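Local coordinates for uncharacterized protein MJ1460 (Methanocaldococcus jannaschii DSM 2661, PDB 2OSO) that is a zinc-binding protein of the vinyl-4-reductase (V4R) family whose domain may bind a small molecule and which pairs here as a two-fold symmetric dimer, at the interface of chains A and B. Sequence-based numbering; all coordinates share one arbitrary frame. Chains: chain A/B, Hypothetical protein MJ1460.

Contact 1: the interface of chains A and B. Residues chain A 33, 36-37, 41, 53, 56, 119; chain B 9, 36, 40.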
ATOM      1  N   PHE A  33      -3.630   0.031   2.985  1.00 27.17           N
ATOM      2  CA  PHE A  33      -2.263  -0.281   2.634  1.00 27.99           C
ATOM      3  C   PHE A  33      -1.964  -1.702   3.150  1.00 26.78           C
ATOM      4  O   PHE A  33      -1.487  -2.524   2.435  1.00 25.41           O
ATOM      5  CB  PHE A  33      -1.324   0.770   3.239  1.00 32.24           C
ATOM      6  CG  PHE A  33       0.136   0.539   2.948  1.00 33.44           C
ATOM      7  CD1 PHE A  33       0.885  -0.336   3.713  1.00 33.51           C
ATOM      8  CD2 PHE A  33       0.770   1.251   1.965  1.00 35.38           C
ATOM      9  CE1 PHE A  33       2.229  -0.528   3.452  1.00 34.29           C
ATOM     10  CE2 PHE A  33       2.141   1.048   1.706  1.00 35.85           C
ATOM     11  CZ  PHE A  33       2.841   0.158   2.430  1.00 34.45           C
ATOM     12  N   PHE A  36      -3.814  -4.480   1.086  1.00 21.13           N
ATOM     13  CA  PHE A  36      -3.103  -4.766  -0.154  1.00 24.98           C
ATOM     14  C   PHE A  36      -2.072  -5.894   0.014  1.00 22.14           C
ATOM     15  O   PHE A  36      -2.008  -6.844  -0.786  1.00 22.46           O
ATOM     16  CB  PHE A  36      -2.455  -3.495  -0.653  1.00 28.68           C
ATOM     17  CG  PHE A  36      -1.885  -3.618  -2.042  1.00 30.86           C
ATOM     18  CD1 PHE A  36      -2.706  -3.449  -3.132  1.00 30.61           C
ATOM     19  CD2 PHE A  36      -0.546  -3.908  -2.236  1.00 32.84           C
ATOM     20  CE1 PHE A  36      -2.218  -3.568  -4.423  1.00 30.52           C
ATOM     21  CE2 PHE A  36      -0.028  -4.049  -3.538  1.00 34.03           C
ATOM     22  CZ  PHE A  36      -0.876  -3.850  -4.629  1.00 32.28           C
ATOM     23  N   ALA A  37      -1.262  -5.778   1.057  1.00 21.31           N
ATOM     24  CA  ALA A  37      -0.235  -6.703   1.320  1.00 22.51           C
ATOM     25  C   ALA A  37      -0.890  -8.059   1.646  1.00 21.68           C
ATOM     26  O   ALA A  37      -0.411  -9.106   1.254  1.00 23.72           O
ATOM     27  CB  ALA A  37       0.646  -6.196   2.512  1.00 23.02           C
ATOM     28  N   PHE A  41      -0.194 -11.368  -0.632  1.00 31.11           N
ATOM     29  CA  PHE A  41       0.427 -12.528  -0.019  1.00 33.90           C
ATOM     30  C   PHE A  41      -0.395 -13.791  -0.236  1.00 37.46           C
ATOM     31  O   PHE A  41       0.162 -14.859  -0.413  1.00 38.55           O
ATOM     32  CB  PHE A  41       0.671 -12.329   1.483  1.00 33.37           C
ATOM     33  CG  PHE A  41       1.957 -11.612   1.810  1.00 32.50           C
ATOM     34  CD1 PHE A  41       2.283 -10.429   1.191  1.00 32.92           C
ATOM     35  CD2 PHE A  41       2.824 -12.122   2.767  1.00 33.76           C
ATOM     36  CE1 PHE A  41       3.454  -9.768   1.504  1.00 34.01           C
ATOM     37  CE2 PHE A  41       3.988 -11.469   3.103  1.00 33.21           C
ATOM     38  CZ  PHE A  41       4.307 -10.284   2.471  1.00 33.16           C
ATOM     39  N   LEU A  53       6.991  -9.726   5.240  1.00 23.48           N
ATOM     40  CA  LEU A  53       6.950  -8.269   5.311  1.00 21.74           C
ATOM     41  C   LEU A  53       8.341  -7.634   5.623  1.00 21.90           C
ATOM     42  O   LEU A  53       8.654  -6.548   5.145  1.00 24.89           O
ATOM     43  CB  LEU A  53       5.898  -7.824   6.324  1.00 20.33           C
ATOM     44  CG  LEU A  53       4.468  -7.915   5.730  1.00 21.02           C
ATOM     45  CD1 LEU A  53       3.462  -7.640   6.761  1.00 23.19           C
ATOM     46  CD2 LEU A  53       4.321  -6.893   4.587  1.00 22.62           C
ATOM     47  N   ILE A  56      10.342  -7.809   2.236  1.00 24.95           N
ATOM     48  CA  ILE A  56       9.834  -6.732   1.405  1.00 22.64           C
ATOM     49  C   ILE A  56      10.251  -5.321   1.868  1.00 23.67           C
ATOM     50  O   ILE A  56      10.575  -4.459   1.053  1.00 23.80           O
ATOM     51  CB  ILE A  56       8.263  -6.830   1.233  1.00 22.48           C
ATOM     52  CG1 ILE A  56       7.835  -8.193   0.680  1.00 22.12           C
ATOM     53  CG2 ILE A  56       7.750  -5.702   0.320  1.00 22.72           C
ATOM     54  CD1 ILE A  56       8.266  -8.383  -0.815  1.00 26.97           C
ATOM     55  N   PHE A 119       7.609  -4.819   8.717  1.00 22.99           N
ATOM     56  CA  PHE A 119       7.857  -4.034   7.473  1.00 22.68           C
ATOM     57  C   PHE A 119       8.793  -2.853   7.742  1.00 24.14           C
ATOM     58  O   PHE A 119       9.805  -2.694   7.053  1.00 26.99           O
ATOM     59  CB  PHE A 119       6.520  -3.600   6.836  1.00 22.62           C
ATOM     60  CG  PHE A 119       6.664  -2.760   5.615  1.00 23.13           C
ATOM     61  CD1 PHE A 119       7.281  -3.275   4.480  1.00 21.74           C
ATOM     62  CD2 PHE A 119       6.106  -1.497   5.546  1.00 21.74           C
ATOM     63  CE1 PHE A 119       7.425  -2.481   3.352  1.00 23.22           C
ATOM     64  CE2 PHE A 119       6.234  -0.741   4.386  1.00 23.66           C
ATOM     65  CZ  PHE A 119       6.866  -1.266   3.289  1.00 23.85           C
TER
ATOM     66  N   PHE B   9      -2.048  -9.069   9.950  1.00 25.28           N
ATOM     67  CA  PHE B   9      -3.187  -9.403   9.049  1.00 25.91           C
ATOM     68  C   PHE B   9      -4.592  -9.614   9.707  1.00 24.80           C
ATOM     69  O   PHE B   9      -5.578  -9.059   9.228  1.00 25.98           O
ATOM     70  CB  PHE B   9      -2.836 -10.578   8.124  1.00 24.60           C
ATOM     71  CG  PHE B   9      -1.785 -10.286   7.114  1.00 24.79           C
ATOM     72  CD1 PHE B   9      -1.359  -8.984   6.833  1.00 24.94           C
ATOM     73  CD2 PHE B   9      -1.286 -11.326   6.338  1.00 26.60           C
ATOM     74  CE1 PHE B   9      -0.422  -8.743   5.807  1.00 25.70           C
ATOM     75  CE2 PHE B   9      -0.334 -11.079   5.306  1.00 24.51           C
ATOM     76  CZ  PHE B   9       0.090  -9.793   5.073  1.00 25.72           C
ATOM     77  N   PHE B  36       5.248  -0.015  -2.875  1.00 21.13           N
ATOM     78  CA  PHE B  36       5.045  -1.326  -2.270  1.00 24.98           C
ATOM     79  C   PHE B  36       4.717  -2.405  -3.316  1.00 22.14           C
ATOM     80  O   PHE B  36       5.306  -3.500  -3.330  1.00 22.46           O
ATOM     81  CB  PHE B  36       3.959  -1.223  -1.225  1.00 28.68           C
ATOM     82  CG  PHE B  36       3.823  -2.460  -0.377  1.00 30.86           C
ATOM     83  CD1 PHE B  36       4.645  -2.634   0.711  1.00 30.61           C
ATOM     84  CD2 PHE B  36       2.886  -3.432  -0.685  1.00 32.84           C
ATOM     85  CE1 PHE B  36       4.556  -3.767   1.505  1.00 30.52           C
ATOM     86  CE2 PHE B  36       2.785  -4.599   0.097  1.00 34.03           C
ATOM     87  CZ  PHE B  36       3.616  -4.742   1.210  1.00 32.28           C
ATOM     88  N   ILE B  40       6.988  -5.626  -4.372  0.50 27.68           N
ATOM     89  CA  ILE B  40       6.500  -6.997  -4.232  0.50 27.87           C
ATOM     90  C   ILE B  40       6.191  -7.717  -5.561  0.50 29.79           C
ATOM     91  O   ILE B  40       6.080  -8.941  -5.559  0.50 27.50           O
ATOM     92  CB  ILE B  40       5.311  -7.112  -3.250  0.50 27.75           C
ATOM     93  CG1 ILE B  40       5.162  -8.561  -2.755  0.50 27.62           C
ATOM     94  CG2 ILE B  40       3.988  -6.650  -3.865  0.50 25.93           C
ATOM     95  CD1 ILE B  40       4.133  -8.684  -1.712  0.50 27.24           C
TER
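B:Phe36 pushes its ring into a socket of chain A made by A:Phe33, A:Phe36, A:Ala37, A:Leu53, A:Ile56 and A:Phe119, burying 119 Å² of its own surface. The packing is tight here and comes at the ring from several directions. B:Phe36 turns its CD1-CE1 edge to the face of A:Phe119, near the rim, CE1 meeting CE1 at 3.6 Å with the two planes 78° apart. A:Phe33 makes a second, more tilted edge-to-face pair at 56°, its CZ lying 3.7 Å from B:Phe36 CD1. The methyl CB of A:Ala37 comes obliquely at the CE2-CZ side of the B:Phe36 ring, 3.6 Å from CZ, and A:Leu53 CD2 stands beyond CZ; the small alanine side chain probably lets the ring come close to the backbone of helix 30-44. A:Ile56 brings its CG2 branch to CE1 from the side of the ring plane opposite to A:Phe33 and A:Ala37. B:Phe36 is directed into the socket by a CG anti to the backbone N (chi1 -170°). The two equivalent Phe36 side chains pass each other in opposite directions, A:Phe36 CD2 to B:Phe36 CD2 at 3.8 Å.

One helical turn further on, B:Ile40 extends its chain between two side chains of the partner: CD1 touches A:Phe41 CE1 at 3.5 Å, while CG1 meets the CD1 methyl of A:Ile56. The looser part is the margin formed by B:Phe9 of helix 9-15. Its CZ stands 4.2 Å above the plane of the A:Phe41 ring, displaced toward the rim, and its CE1 is 4.1 Å from A:Leu53 CD1, so it rests against the partner without the many-sided enclosure given to B:Phe36. Repeated by the two-fold with the chains exchanged, this aromatic and aliphatic patch forms a hydrophobic core between helices and probably holds a V4R-family dimer together.

Contact 2: the interface of chains A and B. Residues chain A 16, 60, 63-64; chain B 31-32, 35.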
ATOM      1  N   ILE A  16       8.688   9.278  -5.987  1.00 31.09           N
ATOM      2  CA  ILE A  16       9.279   9.094  -4.657  1.00 31.96           C
ATOM      3  C   ILE A  16      10.505  10.007  -4.436  1.00 32.94           C
ATOM      4  O   ILE A  16      10.884  10.275  -3.309  1.00 34.05           O
ATOM      5  CB  ILE A  16       9.614   7.599  -4.312  1.00 32.24           C
ATOM      6  CG1 ILE A  16      10.645   6.979  -5.267  1.00 31.52           C
ATOM      7  CG2 ILE A  16       8.342   6.750  -4.250  1.00 29.76           C
ATOM      8  CD1 ILE A  16      11.364   5.766  -4.652  1.00 31.94           C
ATOM      9  N   PHE A  60      12.240  -2.467  -0.159  1.00 24.40           N
ATOM     10  CA  PHE A  60      11.617  -1.146  -0.144  1.00 24.10           C
ATOM     11  C   PHE A  60      12.647  -0.099   0.271  1.00 24.90           C
ATOM     12  O   PHE A  60      12.858   0.880  -0.456  1.00 27.96           O
ATOM     13  CB  PHE A  60      10.427  -1.193   0.795  1.00 23.95           C
ATOM     14  CG  PHE A  60       9.459  -0.065   0.644  1.00 23.10           C
ATOM     15  CD1 PHE A  60       9.658   1.104   1.330  1.00 23.03           C
ATOM     16  CD2 PHE A  60       8.286  -0.228  -0.124  1.00 23.06           C
ATOM     17  CE1 PHE A  60       8.723   2.138   1.263  1.00 24.73           C
ATOM     18  CE2 PHE A  60       7.381   0.759  -0.218  1.00 22.65           C
ATOM     19  CZ  PHE A  60       7.579   1.966   0.468  1.00 23.53           C
HETATM   20  N   MSE A  63      15.258   0.430  -2.578  0.50 27.48           N
HETATM   21  CA  MSE A  63      14.679   1.361  -3.541  0.50 29.04           C
HETATM   22  C   MSE A  63      14.731   2.828  -3.065  0.50 28.43           C
HETATM   23  O   MSE A  63      15.049   3.721  -3.862  0.50 28.40           O
HETATM   24  CB  MSE A  63      13.213   0.994  -3.880  0.50 30.98           C
HETATM   25  CG  MSE A  63      12.977   0.140  -5.149  0.50 33.07           C
HETATM   26 SE   MSE A  63      13.825   0.734  -6.809  0.37 36.47          SE
HETATM   27  CE  MSE A  63      13.957   2.658  -6.497  0.50 36.78           C
ATOM     28  N   LEU A  64      14.407   3.082  -1.798  1.00 27.93           N
ATOM     29  CA  LEU A  64      14.338   4.443  -1.275  1.00 28.88           C
ATOM     30  C   LEU A  64      15.739   5.049  -1.256  1.00 28.89           C
ATOM     31  O   LEU A  64      15.943   6.219  -1.595  1.00 28.96           O
ATOM     32  CB  LEU A  64      13.746   4.469   0.148  1.00 28.92           C
ATOM     33  CG  LEU A  64      12.278   4.132   0.385  1.00 31.06           C
ATOM     34  CD1 LEU A  64      12.050   4.007   1.897  1.00 29.50           C
ATOM     35  CD2 LEU A  64      11.360   5.142  -0.242  1.00 31.37           C
TER
ATOM     36  N   PRO B  31       2.219   7.623  -3.655  1.00 27.82           N
ATOM     37  CA  PRO B  31       3.505   7.120  -4.252  1.00 28.71           C
ATOM     38  C   PRO B  31       4.158   5.941  -3.480  1.00 28.35           C
ATOM     39  O   PRO B  31       4.747   5.046  -4.114  1.00 24.85           O
ATOM     40  CB  PRO B  31       4.388   8.367  -4.279  1.00 28.47           C
ATOM     41  CG  PRO B  31       3.397   9.514  -4.352  1.00 27.30           C
ATOM     42  CD  PRO B  31       2.287   9.079  -3.422  1.00 28.00           C
ATOM     43  N   TYR B  32       3.998   5.908  -2.159  1.00 27.36           N
ATOM     44  CA  TYR B  32       4.565   4.865  -1.334  1.00 28.31           C
ATOM     45  C   TYR B  32       3.734   3.578  -1.337  1.00 28.01           C
ATOM     46  O   TYR B  32       4.264   2.475  -1.212  1.00 27.68           O
ATOM     47  CB  TYR B  32       4.715   5.384   0.097  1.00 29.30           C
ATOM     48  CG  TYR B  32       5.738   6.496   0.216  1.00 29.96           C
ATOM     49  CD1 TYR B  32       7.092   6.257  -0.057  1.00 29.59           C
ATOM     50  CD2 TYR B  32       5.367   7.769   0.649  1.00 30.21           C
ATOM     51  CE1 TYR B  32       8.026   7.236   0.084  1.00 30.11           C
ATOM     52  CE2 TYR B  32       6.318   8.766   0.779  1.00 29.63           C
ATOM     53  CZ  TYR B  32       7.627   8.501   0.481  1.00 29.07           C
ATOM     54  OH  TYR B  32       8.581   9.458   0.613  1.00 29.61           O
ATOM     55  N   LEU B  35       4.810   2.104  -4.580  1.00 21.59           N
ATOM     56  CA  LEU B  35       6.162   1.558  -4.446  1.00 19.70           C
ATOM     57  C   LEU B  35       6.141   0.181  -3.828  1.00 21.46           C
ATOM     58  O   LEU B  35       6.903  -0.699  -4.211  1.00 19.34           O
ATOM     59  CB  LEU B  35       7.048   2.508  -3.606  1.00 21.02           C
ATOM     60  CG  LEU B  35       8.505   2.015  -3.480  1.00 20.01           C
ATOM     61  CD1 LEU B  35       9.172   1.890  -4.823  1.00 22.54           C
ATOM     62  CD2 LEU B  35       9.379   2.819  -2.546  1.00 21.72           C
TER
HETATM   63  O   HOH W   1      10.894   9.198  -0.767  1.00 34.78           O
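The ring of A:Phe60 carries the CD2 methyl of B:Leu35 on one face, 3.6 Å above the plane and displaced toward the rim, while the backbone carbonyl oxygen of B:Tyr32 lies at its edge, in the ring plane. In this helix-against-helix contact of the V4R-family protein, helix 53-64 of one chain meets the start of helix 30-44 of the other. The methyl makes a CH-pi contact, its CD2 being 3.6 Å from A:Phe60 CZ, and the branch carbon CG lies under the same side at CE2. At the rim, the electropositive C-H edge probably suits the carbonyl, B:Tyr32 O standing 3.7 Å from A:Phe60 CE2. The leucine reaches across with CG anti to the backbone N (chi1 -178°), which carries its branches away from its own helix and toward the phenyl group.

Putting an alanine at A:Phe60 would probably leave the B:Leu35 CD2 methyl without its aromatic face and open a gap beside the B:Tyr32 carbonyl. A:Leu64, one turn along, presses its CD2 against the same leucine methyl at 3.8 Å and also meets the B:Tyr32 ring at CE1. A:Ile16 approaches B:Leu35 CD2 with its CD1, the two side chains crossing at about a right angle, and its CG2 branch faces the carbonyl oxygen of B:Pro31. Beside these apolar groups, a water joins the chains: it lies 2.7 Å from B:Tyr32 OH, the phenol hydroxyl, and 2.8 Å from the backbone oxygen A:Ile16 O.

Contact 1 and contact 2 belong to one continuous interface, the centres of their C-alpha atoms about 13 Å apart. Both use helix 30-44 of chain B against helix 53-64 of chain A, and B:Leu35 and B:Phe36 are neighbours in sequence that serve different contacts. Contact 1 also takes in helix 30-44 of chain A, where equivalent residues meet near the two-fold, whereas contact 2 lies further out and involves the segment following helix 9-15. Since the symmetry repeats both with the chains exchanged, each helix 30-44 packs against its own counterpart and helix 53-64 of the partner, which fits a dimer, though the structure alone cannot prove one.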